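Local coordinates for response regulator receiver domain protein (CheY) (Rhodospirillum rubrum, PDB 3HEB) that probably accepts a phosphoryl group from a partner sensor kinase and acts as a receiver-domain switch in two-component signalling, at residues 7-12 against 31-36; 18-23 against 123-128; 38-43 against 69-74; 52-57 against 84-89; 90-95 against 111-116. All coordinates share one frame; numbering follows the deposited sequence.

Contact 1 (7-12 against 31-36)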
# COMPACT_ATOMS: atom_id res chain seq x y z
N ILE A 7 -6.07 -5.78 12.84
CA ILE A 7 -6.14 -4.42 12.32
C ILE A 7 -6.02 -3.49 13.52
O ILE A 7 -6.83 -3.57 14.45
CB ILE A 7 -7.47 -4.16 11.60
CG1 ILE A 7 -7.58 -5.08 10.38
CG2 ILE A 7 -7.56 -2.70 11.20
CD1 ILE A 7 -8.90 -5.01 9.67
N VAL A 8 -5.00 -2.64 13.53
CA VAL A 8 -4.80 -1.71 14.63
C VAL A 8 -5.26 -0.33 14.18
O VAL A 8 -4.62 0.30 13.34
CB VAL A 8 -3.31 -1.63 15.05
CG1 VAL A 8 -3.15 -0.61 16.16
CG2 VAL A 8 -2.81 -2.98 15.52
N MSE A 9 -6.38 0.14 14.73
CA MSE A 9 -6.91 1.44 14.36
C MSE A 9 -6.48 2.54 15.33
O MSE A 9 -6.84 2.52 16.51
CB MSE A 9 -8.44 1.38 14.27
CG MSE A 9 -9.13 2.70 13.93
SE MSE A 9 -10.91 2.50 13.60
CE MSE A 9 -11.48 1.99 15.21
N ILE A 10 -5.69 3.49 14.83
CA ILE A 10 -5.22 4.62 15.64
C ILE A 10 -5.97 5.88 15.19
O ILE A 10 -5.58 6.58 14.24
CB ILE A 10 -3.69 4.82 15.47
CG1 ILE A 10 -2.96 3.50 15.79
CG2 ILE A 10 -3.20 5.94 16.39
CD1 ILE A 10 -1.46 3.54 15.51
N GLU A 11 -7.08 6.14 15.87
CA GLU A 11 -7.93 7.27 15.54
C GLU A 11 -8.48 7.84 16.85
O GLU A 11 -8.90 7.09 17.72
CB GLU A 11 -9.08 6.78 14.65
CG GLU A 11 -10.16 7.81 14.35
CD GLU A 11 -9.65 8.96 13.52
OE1 GLU A 11 -9.34 8.74 12.33
OE2 GLU A 11 -9.56 10.08 14.06
N ASP A 12 -8.46 9.16 16.99
CA ASP A 12 -8.94 9.83 18.21
C ASP A 12 -10.36 10.37 18.05
O ASP A 12 -11.04 10.58 19.05
CB ASP A 12 -8.02 10.98 18.58
CG ASP A 12 -8.09 12.10 17.57
OD1 ASP A 12 -8.02 11.80 16.35
OD2 ASP A 12 -8.20 13.27 17.99
N ASN A 31 -11.89 -9.59 10.98
CA ASN A 31 -10.64 -9.53 11.73
C ASN A 31 -10.72 -8.71 13.02
O ASN A 31 -11.47 -7.74 13.12
CB ASN A 31 -9.51 -8.98 10.86
CG ASN A 31 -9.22 -9.85 9.65
OD1 ASN A 31 -10.02 -9.94 8.73
ND2 ASN A 31 -8.06 -10.51 9.67
N GLU A 32 -9.93 -9.13 14.01
CA GLU A 32 -9.88 -8.43 15.28
C GLU A 32 -9.37 -7.02 15.01
O GLU A 32 -8.43 -6.82 14.24
CB GLU A 32 -8.91 -9.14 16.23
CG GLU A 32 -7.55 -9.48 15.58
CD GLU A 32 -7.48 -10.91 15.00
OE1 GLU A 32 -7.25 -11.85 15.80
OE2 GLU A 32 -7.65 -11.08 13.77
N ILE A 33 -10.02 -6.04 15.63
CA ILE A 33 -9.62 -4.65 15.49
C ILE A 33 -9.39 -4.12 16.88
O ILE A 33 -10.30 -4.12 17.70
CB ILE A 33 -10.72 -3.80 14.86
CG1 ILE A 33 -10.88 -4.14 13.38
CG2 ILE A 33 -10.38 -2.32 15.03
CD1 ILE A 33 -12.09 -3.50 12.74
N ILE A 34 -8.16 -3.69 17.15
CA ILE A 34 -7.84 -3.12 18.45
C ILE A 34 -7.65 -1.62 18.21
O ILE A 34 -6.79 -1.20 17.42
CB ILE A 34 -6.58 -3.78 19.08
CG1 ILE A 34 -6.31 -3.18 20.45
CG2 ILE A 34 -5.38 -3.60 18.19
CD1 ILE A 34 -5.30 -3.94 21.26
N ALA A 35 -8.50 -0.82 18.86
CA ALA A 35 -8.50 0.63 18.70
C ALA A 35 -7.79 1.42 19.80
O ALA A 35 -7.84 1.08 20.97
CB ALA A 35 -9.94 1.11 18.59
N PHE A 36 -7.12 2.50 19.39
CA PHE A 36 -6.42 3.38 20.32
C PHE A 36 -6.82 4.80 19.96
O PHE A 36 -6.75 5.19 18.79
CB PHE A 36 -4.90 3.21 20.20
CG PHE A 36 -4.42 1.84 20.56
CD1 PHE A 36 -4.54 1.37 21.87
CD2 PHE A 36 -3.90 0.99 19.59
CE1 PHE A 36 -4.15 0.08 22.20
CE2 PHE A 36 -3.51 -0.30 19.91
CZ PHE A 36 -3.64 -0.77 21.22
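The backbone N of I7 donates to O of E32 over 2.9 Å, almost straight at 169°, and opens a run of five hydrogen bonds between 7-12 and 31-36. Donors then come from each segment in turn: I34 N gives to I7 O, M9 N to I34 O, and F36 N to M9 O at 2.9 Å. E11, just past the end of its strand, still sends its N to F36 O at 3.1 Å. Weaker CA-H...O contacts fill the spaces between, the closest from I33 CA to I7 O at 3.2 Å. This parallel pairing forms one edge of the receiver-domain sheet, and with helix 14-26 it makes up the first beta-alpha-beta unit of the fold. I7, M9, I33 and A35 lie on the face turned to this helix, which M9 and I33 touch. There CB of I7 rests on CG1 of I33 at 3.8 Å. The selenomethionine M9 sets out extended but bends at chi3 (66°), which turns its CE to CB of A35 at 3.8 Å. On the other face V8 and I34 stand side by side, pointing the same way, with their CG2 methyls 3.8 Å apart. CG1 of V8 meets the edge of the F36 ring in its plane, nearest CE2 at 3.8 Å. F36 also meets the ring of Y45 from helix 39-47, while the E11 carboxylate forms a salt bridge with K118.

Contact 2 (18-23 against 123-128)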
# COMPACT_ATOMS: atom_id res chain seq x y z
N ARG A 18 -15.87 5.06 14.88
CA ARG A 18 -17.03 4.19 14.81
C ARG A 18 -17.50 4.01 13.36
O ARG A 18 -18.09 3.00 13.02
CB ARG A 18 -18.16 4.73 15.69
CG ARG A 18 -17.88 4.63 17.20
CD ARG A 18 -19.03 5.22 18.03
NE ARG A 18 -18.70 5.28 19.46
CZ ARG A 18 -18.50 4.22 20.23
NH1 ARG A 18 -18.58 3.00 19.72
NH2 ARG A 18 -18.20 4.37 21.52
N LEU A 19 -17.22 4.99 12.51
CA LEU A 19 -17.59 4.88 11.10
C LEU A 19 -16.65 3.92 10.37
O LEU A 19 -17.08 3.11 9.54
CB LEU A 19 -17.53 6.25 10.43
CG LEU A 19 -17.67 6.21 8.90
CD1 LEU A 19 -19.09 5.79 8.54
CD2 LEU A 19 -17.35 7.57 8.32
N ILE A 20 -15.36 4.01 10.70
CA ILE A 20 -14.33 3.17 10.10
C ILE A 20 -14.59 1.71 10.46
O ILE A 20 -14.59 0.84 9.59
CB ILE A 20 -12.94 3.57 10.64
CG1 ILE A 20 -12.59 5.00 10.19
CG2 ILE A 20 -11.88 2.60 10.14
CD1 ILE A 20 -11.33 5.56 10.83
N GLU A 21 -14.82 1.46 11.74
CA GLU A 21 -15.05 0.12 12.24
C GLU A 21 -16.26 -0.58 11.64
O GLU A 21 -16.17 -1.74 11.26
CB GLU A 21 -15.21 0.16 13.75
CG GLU A 21 -15.46 -1.20 14.40
CD GLU A 21 -16.18 -1.09 15.76
OE1 GLU A 21 -15.84 -0.20 16.58
OE2 GLU A 21 -17.08 -1.92 16.01
N LYS A 22 -17.39 0.11 11.55
CA LYS A 22 -18.57 -0.54 11.02
C LYS A 22 -18.51 -0.74 9.52
O LYS A 22 -19.12 -1.66 8.99
CB LYS A 22 -19.84 0.24 11.38
CG LYS A 22 -19.96 1.61 10.76
CD LYS A 22 -21.23 2.32 11.24
CE LYS A 22 -22.46 1.44 11.05
NZ LYS A 22 -22.51 0.89 9.66
N ASN A 23 -17.76 0.10 8.83
CA ASN A 23 -17.67 -0.07 7.40
C ASN A 23 -16.68 -1.15 7.03
O ASN A 23 -16.74 -1.72 5.95
CB ASN A 23 -17.35 1.26 6.74
CG ASN A 23 -18.58 2.12 6.58
OD1 ASN A 23 -19.43 1.85 5.73
ND2 ASN A 23 -18.72 3.14 7.43
N GLU A 123 -20.81 9.90 3.35
CA GLU A 123 -21.11 8.70 2.59
C GLU A 123 -19.89 8.25 1.77
O GLU A 123 -19.58 7.07 1.70
CB GLU A 123 -22.31 8.94 1.67
CG GLU A 123 -23.50 9.59 2.36
CD GLU A 123 -24.82 9.38 1.62
OE1 GLU A 123 -25.86 9.93 2.05
OE2 GLU A 123 -24.82 8.66 0.59
N ASN A 124 -19.21 9.20 1.13
CA ASN A 124 -18.04 8.84 0.34
C ASN A 124 -17.00 8.30 1.31
O ASN A 124 -16.25 7.38 0.98
CB ASN A 124 -17.47 10.05 -0.39
CG ASN A 124 -18.43 10.61 -1.41
OD1 ASN A 124 -19.29 9.89 -1.92
ND2 ASN A 124 -18.27 11.89 -1.74
N PHE A 125 -16.99 8.87 2.50
CA PHE A 125 -16.06 8.46 3.54
C PHE A 125 -16.34 7.00 3.92
O PHE A 125 -15.44 6.17 3.95
CB PHE A 125 -16.23 9.38 4.76
CG PHE A 125 -15.23 9.14 5.86
CD1 PHE A 125 -14.22 8.20 5.72
CD2 PHE A 125 -15.30 9.88 7.03
CE1 PHE A 125 -13.31 7.99 6.75
CE2 PHE A 125 -14.39 9.67 8.06
CZ PHE A 125 -13.38 8.72 7.91
N ALA A 126 -17.61 6.69 4.20
CA ALA A 126 -18.01 5.34 4.58
C ALA A 126 -17.72 4.34 3.47
O ALA A 126 -17.20 3.26 3.71
CB ALA A 126 -19.50 5.33 4.94
N ASN A 127 -18.08 4.72 2.24
CA ASN A 127 -17.85 3.86 1.09
C ASN A 127 -16.36 3.58 0.89
O ASN A 127 -15.97 2.46 0.55
CB ASN A 127 -18.38 4.50 -0.18
CG ASN A 127 -17.73 3.92 -1.42
OD1 ASN A 127 -18.05 2.81 -1.84
ND2 ASN A 127 -16.78 4.66 -1.98
N ALA A 128 -15.52 4.60 1.09
CA ALA A 128 -14.09 4.44 0.91
C ALA A 128 -13.52 3.42 1.90
O ALA A 128 -12.63 2.65 1.54
CB ALA A 128 -13.39 5.78 1.06
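N23 and A126 meet where helices 14-26 and 122-136, the first and last of the receiver fold, pack on one side of the central sheet, their local axes 9.2 Å apart and inclined at 45°. CB of N23 lies beside the backbone O of A126 at 3.6 Å, and CG is a little nearer to the same oxygen. At the tip the amide divides its work. OD1 lies 3.3 Å from A126 O, a meeting of two acceptors that makes no bond, and takes its hydrogen bond from R130 NH2, one turn further along helix 122-136. ND2 packs against the A126 methyl and donates back to L19 O at 2.7 Å; that carbonyl also receives N23 N, the two donors coming from opposite faces of its plane. An alanine in place of N23 would probably leave R130 without this acceptor and open a gap beside the A126 methyl. L19 carries the apolar half of the contact. Its CG is anti to the backbone N (chi1 170°), and the two methyls part company beyond it: CD1 touches CB of A126 at 3.7 Å, whereas CD2 goes over the F125 ring. I20 adds a looser, oblique touch from CG1 to F125 CZ. CD2 of L19 makes a CH-pi contact, 3.6 Å from the centroid of the F125 ring and offset toward the rim, nearest its CD2.

Contact 3 (38-43 against 69-74)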
# COMPACT_ATOMS: atom_id res chain seq x y z
N ASP A 38 -5.35 7.49 21.29
CA ASP A 38 -4.19 8.36 21.51
C ASP A 38 -2.95 7.60 21.03
O ASP A 38 -2.94 6.38 21.01
CB ASP A 38 -4.04 8.74 22.99
CG ASP A 38 -3.68 7.56 23.87
OD1 ASP A 38 -2.55 7.06 23.78
OD2 ASP A 38 -4.55 7.12 24.65
N GLY A 39 -1.91 8.34 20.64
CA GLY A 39 -0.70 7.72 20.15
C GLY A 39 0.15 6.99 21.17
O GLY A 39 0.84 6.03 20.83
N THR A 40 0.10 7.45 22.43
CA THR A 40 0.87 6.85 23.52
C THR A 40 0.55 5.38 23.72
O THR A 40 1.43 4.52 23.66
CB THR A 40 0.60 7.60 24.85
OG1 THR A 40 1.12 8.93 24.76
CG2 THR A 40 1.24 6.88 26.02
N SER A 41 -0.72 5.10 23.98
CA SER A 41 -1.17 3.74 24.20
C SER A 41 -0.94 2.91 22.95
O SER A 41 -0.62 1.72 23.04
CB SER A 41 -2.65 3.72 24.57
OG SER A 41 -3.42 4.43 23.61
N ALA A 42 -1.10 3.54 21.79
CA ALA A 42 -0.90 2.85 20.51
C ALA A 42 0.55 2.41 20.38
O ALA A 42 0.82 1.28 19.98
CB ALA A 42 -1.29 3.76 19.35
N LEU A 43 1.49 3.29 20.72
CA LEU A 43 2.90 2.94 20.66
C LEU A 43 3.21 1.91 21.74
O LEU A 43 4.06 1.04 21.56
CB LEU A 43 3.78 4.19 20.85
CG LEU A 43 3.79 5.20 19.71
CD1 LEU A 43 4.55 6.45 20.15
CD2 LEU A 43 4.44 4.59 18.48
N LEU A 69 -3.47 13.38 15.99
CA LEU A 69 -3.72 12.79 17.30
C LEU A 69 -3.59 13.86 18.38
O LEU A 69 -2.91 14.87 18.18
CB LEU A 69 -2.74 11.65 17.54
CG LEU A 69 -2.87 10.55 16.48
CD1 LEU A 69 -1.77 9.52 16.65
CD2 LEU A 69 -4.26 9.90 16.58
N PRO A 70 -4.23 13.66 19.54
CA PRO A 70 -4.22 14.59 20.67
C PRO A 70 -2.93 14.72 21.47
O PRO A 70 -2.65 15.79 22.03
CB PRO A 70 -5.37 14.08 21.53
CG PRO A 70 -5.27 12.62 21.35
CD PRO A 70 -5.08 12.49 19.85
N ASP A 71 -2.14 13.67 21.54
CA ASP A 71 -0.91 13.71 22.32
C ASP A 71 0.37 13.76 21.50
O ASP A 71 1.44 14.01 22.04
CB ASP A 71 -0.87 12.51 23.27
CG ASP A 71 -1.04 11.19 22.55
OD1 ASP A 71 -1.34 11.20 21.33
OD2 ASP A 71 -0.88 10.13 23.20
N MSE A 72 0.24 13.54 20.19
CA MSE A 72 1.40 13.58 19.29
C MSE A 72 0.89 13.67 17.87
O MSE A 72 -0.30 13.94 17.65
CB MSE A 72 2.28 12.32 19.46
CG MSE A 72 1.58 10.96 19.20
SE MSE A 72 2.59 9.50 19.62
CE MSE A 72 2.50 9.53 21.34
N THR A 73 1.78 13.47 16.91
CA THR A 73 1.37 13.47 15.51
C THR A 73 1.63 12.07 15.00
O THR A 73 2.64 11.46 15.33
CB THR A 73 2.19 14.46 14.65
OG1 THR A 73 1.75 14.34 13.28
CG2 THR A 73 3.68 14.16 14.75
N GLY A 74 0.69 11.56 14.21
CA GLY A 74 0.84 10.22 13.68
C GLY A 74 2.06 10.02 12.80
O GLY A 74 2.52 8.89 12.63
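D71 holds its CG between its own backbone N and carbonyl carbon (chi1 55°), which swings the carboxylate toward G39 and T40 in the first turn of helix 39-47. Each oxygen takes a different share. OD1 uses its syn lone pair to accept G39 N at 3.0 Å, while OD2 is gripped twice by T40: by its backbone N at 3.0 Å on the syn side and by OG1 at 2.8 Å on the anti side, both from the same face of the carboxylate. D38 is the N-cap of the helix. Its OD1 accepts S41 N at 2.7 Å in a nearly straight bond, and S41 OG from above the carboxylate plane. An alanine in place of D38 would probably leave the N-H and hydroxyl of S41 without their acceptor and weaken the start of the helix. D38 OD1 and D71 OD2 come within 3.5 Å, their carboxylates turned 81° apart; the helix N terminus and its N-H groups are likely to ease the repulsion. Residues 69-74 belong to the loop after strand 61-65 and the predicted phosphorylation site D66, so the contact ties that loop to the second helix of the receiver domain. Next to D71 in the chain, the selenomethionine M72 reaches toward L43 tip to tip, SE to CD1 3.7 Å, and bends at chi3 to lay CE 3.4 Å from T40 N. The M72 side chain passes close to G39, where a CB would collide with SE. L69 CD1, from two residues before D71, also touches the CA of G39.

Contact 4 (52-57 against 84-89)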
# COMPACT_ATOMS: atom_id res chain seq x y z
N SER A 52 11.08 -1.82 22.96
CA SER A 52 11.92 -2.49 21.96
C SER A 52 11.13 -2.97 20.73
O SER A 52 11.72 -3.25 19.68
CB SER A 52 12.62 -3.70 22.59
OG SER A 52 11.70 -4.73 22.89
N GLY A 53 9.81 -3.07 20.87
CA GLY A 53 8.98 -3.53 19.77
C GLY A 53 8.91 -5.04 19.68
O GLY A 53 8.24 -5.59 18.81
N ARG A 54 9.60 -5.72 20.59
CA ARG A 54 9.60 -7.17 20.57
C ARG A 54 8.22 -7.80 20.69
O ARG A 54 8.00 -8.90 20.22
CB ARG A 54 10.56 -7.71 21.64
CG ARG A 54 12.00 -7.64 21.17
CD ARG A 54 12.99 -8.10 22.21
NE ARG A 54 13.02 -7.18 23.34
CZ ARG A 54 13.98 -7.18 24.26
NH1 ARG A 54 14.98 -8.04 24.19
NH2 ARG A 54 13.93 -6.30 25.26
N VAL A 55 7.29 -7.08 21.30
CA VAL A 55 5.93 -7.57 21.43
C VAL A 55 5.31 -7.76 20.05
O VAL A 55 4.44 -8.60 19.86
CB VAL A 55 5.05 -6.58 22.21
CG1 VAL A 55 5.34 -6.68 23.70
CG2 VAL A 55 5.31 -5.17 21.71
N SER A 56 5.79 -6.97 19.09
CA SER A 56 5.29 -7.03 17.72
C SER A 56 5.95 -8.09 16.84
O SER A 56 5.44 -8.41 15.77
CB SER A 56 5.46 -5.66 17.04
OG SER A 56 4.50 -4.71 17.49
N ALA A 57 7.09 -8.63 17.29
CA ALA A 57 7.82 -9.66 16.54
C ALA A 57 6.95 -10.83 16.09
O ALA A 57 6.34 -11.54 16.91
CB ALA A 57 8.97 -10.17 17.38
N ASN A 84 11.88 0.38 13.27
CA ASN A 84 12.11 -0.78 14.12
C ASN A 84 11.82 -2.11 13.43
O ASN A 84 10.75 -2.31 12.85
CB ASN A 84 11.27 -0.64 15.39
CG ASN A 84 11.18 -1.93 16.19
OD1 ASN A 84 10.53 -2.89 15.77
ND2 ASN A 84 11.83 -1.96 17.35
N PRO A 85 12.76 -3.06 13.50
CA PRO A 85 12.69 -4.40 12.91
C PRO A 85 11.42 -5.23 13.08
O PRO A 85 10.99 -5.91 12.14
CB PRO A 85 13.90 -5.11 13.53
CG PRO A 85 14.89 -3.99 13.65
CD PRO A 85 14.05 -2.86 14.19
N HIS A 86 10.81 -5.19 14.26
CA HIS A 86 9.61 -6.00 14.49
C HIS A 86 8.27 -5.34 14.19
O HIS A 86 7.23 -5.89 14.54
CB HIS A 86 9.59 -6.53 15.93
CG HIS A 86 10.90 -7.09 16.39
ND1 HIS A 86 11.83 -6.35 17.08
CD2 HIS A 86 11.46 -8.32 16.22
CE1 HIS A 86 12.90 -7.10 17.33
NE2 HIS A 86 12.69 -8.30 16.81
N THR A 87 8.29 -4.19 13.52
CA THR A 87 7.05 -3.50 13.19
C THR A 87 7.06 -2.88 11.80
O THR A 87 6.01 -2.60 11.23
CB THR A 87 6.75 -2.36 14.19
OG1 THR A 87 7.83 -1.42 14.17
CG2 THR A 87 6.55 -2.91 15.59
N ARG A 88 8.24 -2.65 11.25
CA ARG A 88 8.36 -2.03 9.94
C ARG A 88 7.71 -2.78 8.79
O ARG A 88 7.20 -2.17 7.86
CB ARG A 88 9.83 -1.76 9.61
CG ARG A 88 10.70 -3.00 9.53
CD ARG A 88 12.13 -2.60 9.26
NE ARG A 88 13.06 -3.72 9.31
CZ ARG A 88 14.38 -3.59 9.32
NH1 ARG A 88 14.92 -2.38 9.27
NH2 ARG A 88 15.15 -4.67 9.40
N ARG A 89 7.73 -4.11 8.85
CA ARG A 89 7.15 -4.90 7.78
C ARG A 89 5.63 -4.80 7.80
O ARG A 89 4.95 -5.24 6.86
CB ARG A 89 7.58 -6.36 7.91
CG ARG A 89 7.29 -7.20 6.68
CD ARG A 89 7.78 -8.62 6.88
NE ARG A 89 9.24 -8.69 6.91
CZ ARG A 89 9.92 -9.72 7.40
NH1 ARG A 89 9.27 -10.76 7.90
NH2 ARG A 89 11.24 -9.72 7.38
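An Asx turn at N84 and an ST turn at S52 face each other where two loops of the receiver domain meet. N84 OD1 accepts H86 N at 2.8 Å within its own loop. With CG of N84 anti to the backbone N (chi1 166°), its ND2 crosses to S52 O at 2.7 Å, from above the carbonyl plane. R54 NE folds back to donate to S52 OG at 2.8 Å. That hydroxyl also receives R54 N and bonds to D50 OD1. G53, with positive phi, lies close to the N84 amide, where a CB would clash. H86 provides the broadest packing. Its CB is 3.3 Å from G53 O, its CD2 lies 3.3 Å from the A57 methyl, and the ring sits between R54 CA over one face and P85 CB over the opposite one. ND1, buried here, has no hydrogen-bond partner in the model. CB of S56 presses on CG2 of T87 at 3.3 Å. Both hydroxyls end on helices: S56 OG on L46 O of helix 39-47 and T87 OG1 on V81 O of helix 74-83. F47 packs against N84 and T87, so the two loops, which lead into strands 61-65 and 92-96, close over the C-terminal ends of those helices.

Contact 5 (90-95 against 111-116)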
# COMPACT_ATOMS: atom_id res chain seq x y z
N SER A 90 5.09 -4.21 8.86
CA SER A 90 3.65 -4.05 9.00
C SER A 90 3.18 -2.94 8.08
O SER A 90 3.68 -1.81 8.16
CB SER A 90 3.28 -3.68 10.43
OG SER A 90 3.45 -4.77 11.31
N PRO A 91 2.22 -3.25 7.19
CA PRO A 91 1.72 -2.21 6.29
C PRO A 91 1.03 -1.11 7.09
O PRO A 91 0.29 -1.37 8.03
CB PRO A 91 0.76 -2.97 5.37
CG PRO A 91 0.35 -4.14 6.18
CD PRO A 91 1.63 -4.55 6.85
N VAL A 92 1.28 0.13 6.71
CA VAL A 92 0.67 1.25 7.39
C VAL A 92 -0.15 2.04 6.40
O VAL A 92 0.36 2.45 5.36
CB VAL A 92 1.73 2.17 8.01
CG1 VAL A 92 1.04 3.32 8.74
CG2 VAL A 92 2.60 1.38 8.96
N VAL A 93 -1.42 2.24 6.72
CA VAL A 93 -2.31 3.00 5.86
C VAL A 93 -2.67 4.29 6.58
O VAL A 93 -3.33 4.27 7.62
CB VAL A 93 -3.60 2.19 5.54
CG1 VAL A 93 -4.60 3.05 4.80
CG2 VAL A 93 -3.26 0.97 4.69
N ILE A 94 -2.19 5.40 6.05
CA ILE A 94 -2.48 6.69 6.65
C ILE A 94 -3.89 7.06 6.24
O ILE A 94 -4.24 6.98 5.07
CB ILE A 94 -1.53 7.80 6.14
CG1 ILE A 94 -0.08 7.47 6.49
CG2 ILE A 94 -1.94 9.13 6.74
CD1 ILE A 94 0.19 7.37 7.97
N LEU A 95 -4.69 7.44 7.21
CA LEU A 95 -6.07 7.81 6.95
C LEU A 95 -6.30 9.11 7.73
O LEU A 95 -6.63 9.11 8.92
CB LEU A 95 -7.00 6.69 7.43
CG LEU A 95 -8.51 6.82 7.20
CD1 LEU A 95 -8.81 7.09 5.73
CD2 LEU A 95 -9.20 5.54 7.67
N GLY A 111 7.83 5.93 4.89
CA GLY A 111 7.51 4.51 4.78
C GLY A 111 6.06 4.05 4.77
O GLY A 111 5.81 2.84 4.80
N ALA A 112 5.11 4.96 4.72
CA ALA A 112 3.70 4.56 4.70
C ALA A 112 3.44 3.74 3.44
O ALA A 112 3.91 4.08 2.36
CB ALA A 112 2.81 5.78 4.71
N ASN A 113 2.68 2.66 3.59
CA ASN A 113 2.36 1.80 2.45
C ASN A 113 1.31 2.45 1.56
O ASN A 113 1.35 2.32 0.34
CB ASN A 113 1.83 0.45 2.93
CG ASN A 113 2.89 -0.38 3.64
OD1 ASN A 113 3.50 -1.29 3.06
ND2 ASN A 113 3.13 -0.05 4.91
N VAL A 114 0.36 3.12 2.20
CA VAL A 114 -0.75 3.78 1.52
C VAL A 114 -1.19 5.01 2.30
O VAL A 114 -1.08 5.06 3.53
CB VAL A 114 -1.96 2.82 1.40
CG1 VAL A 114 -3.13 3.53 0.72
CG2 VAL A 114 -1.55 1.57 0.63
N TYR A 115 -1.67 6.00 1.58
CA TYR A 115 -2.16 7.23 2.17
C TYR A 115 -3.54 7.50 1.60
O TYR A 115 -3.74 7.51 0.37
CB TYR A 115 -1.22 8.39 1.85
CG TYR A 115 -1.61 9.68 2.54
CD1 TYR A 115 -0.80 10.24 3.52
CD2 TYR A 115 -2.77 10.36 2.18
CE1 TYR A 115 -1.13 11.44 4.13
CE2 TYR A 115 -3.11 11.56 2.78
CZ TYR A 115 -2.29 12.09 3.75
OH TYR A 115 -2.60 13.30 4.35
N ILE A 116 -4.50 7.69 2.49
CA ILE A 116 -5.87 7.97 2.07
C ILE A 116 -6.36 9.21 2.77
O ILE A 116 -6.37 9.27 4.00
CB ILE A 116 -6.83 6.83 2.46
CG1 ILE A 116 -6.40 5.53 1.77
CG2 ILE A 116 -8.26 7.20 2.08
CD1 ILE A 116 -7.26 4.32 2.13
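I94 and Y115 lie across one another at a slant, the CG2 methyl of I94 meeting the tyrosine ring obliquely, 3.6 Å from CE1. I94 CG1, anti to its carbonyl carbon (chi1 -61°), meets the CB of A112 at 3.8 Å. On the opposite face V93 and V114 stand side by side and point the same way, CG2 to CB 4.0 Å, while V93 CG1 touches I116 CD1. L95 also slants across I116, its CD1 against the CG2 methyl at 3.7 Å. Parallel backbone bonds hold this packing in register: I94 N reaches V114 O at 2.8 Å, and I116 N reaches I94 O at 2.7 Å. V92 O is shared, taking N113 N at 2.9 Å in its carbonyl plane and V114 N at 3.2 Å. Y115 stands three residues before K118, where CheY-like receivers commonly carry their switch aromatic, and its OH bonds to T98 O, consistent with an inward position of that ring. The two strands form a beta-alpha-beta unit with helix 101-109, whose last turn closes in a Schellman motif at G111. That helix packs on the I94 and Y115 face through C107, and strand 61-65 pairs with the far side of 92-96. Along strand 114-117 the second subunit approaches: its F135 packs on V114 and its V138 on I116.

From the N terminus, contact 1 closes the first loop, round helix 14-26, by pairing strands 6-10 and 33-36. Contact 2 crosses it, since 18-23 lies within that loop and 123-128 near the end of the domain; M9 and I20 touch between the two. Contacts 3, 4 and 5 all nest inside the long loop that contact 2 closes. Contact 3, which meets contact 1 through F36 and A42, closes a loop holding helix 39-47 and strand 61-65; contact 4 crosses it and joins the loops after helices 39-47 and 74-83. Contact 5 adjoins contact 4 in sequence, closes a loop round helix 101-109 and completes the other edge of the sheet, where L95 touches I20 of contact 2.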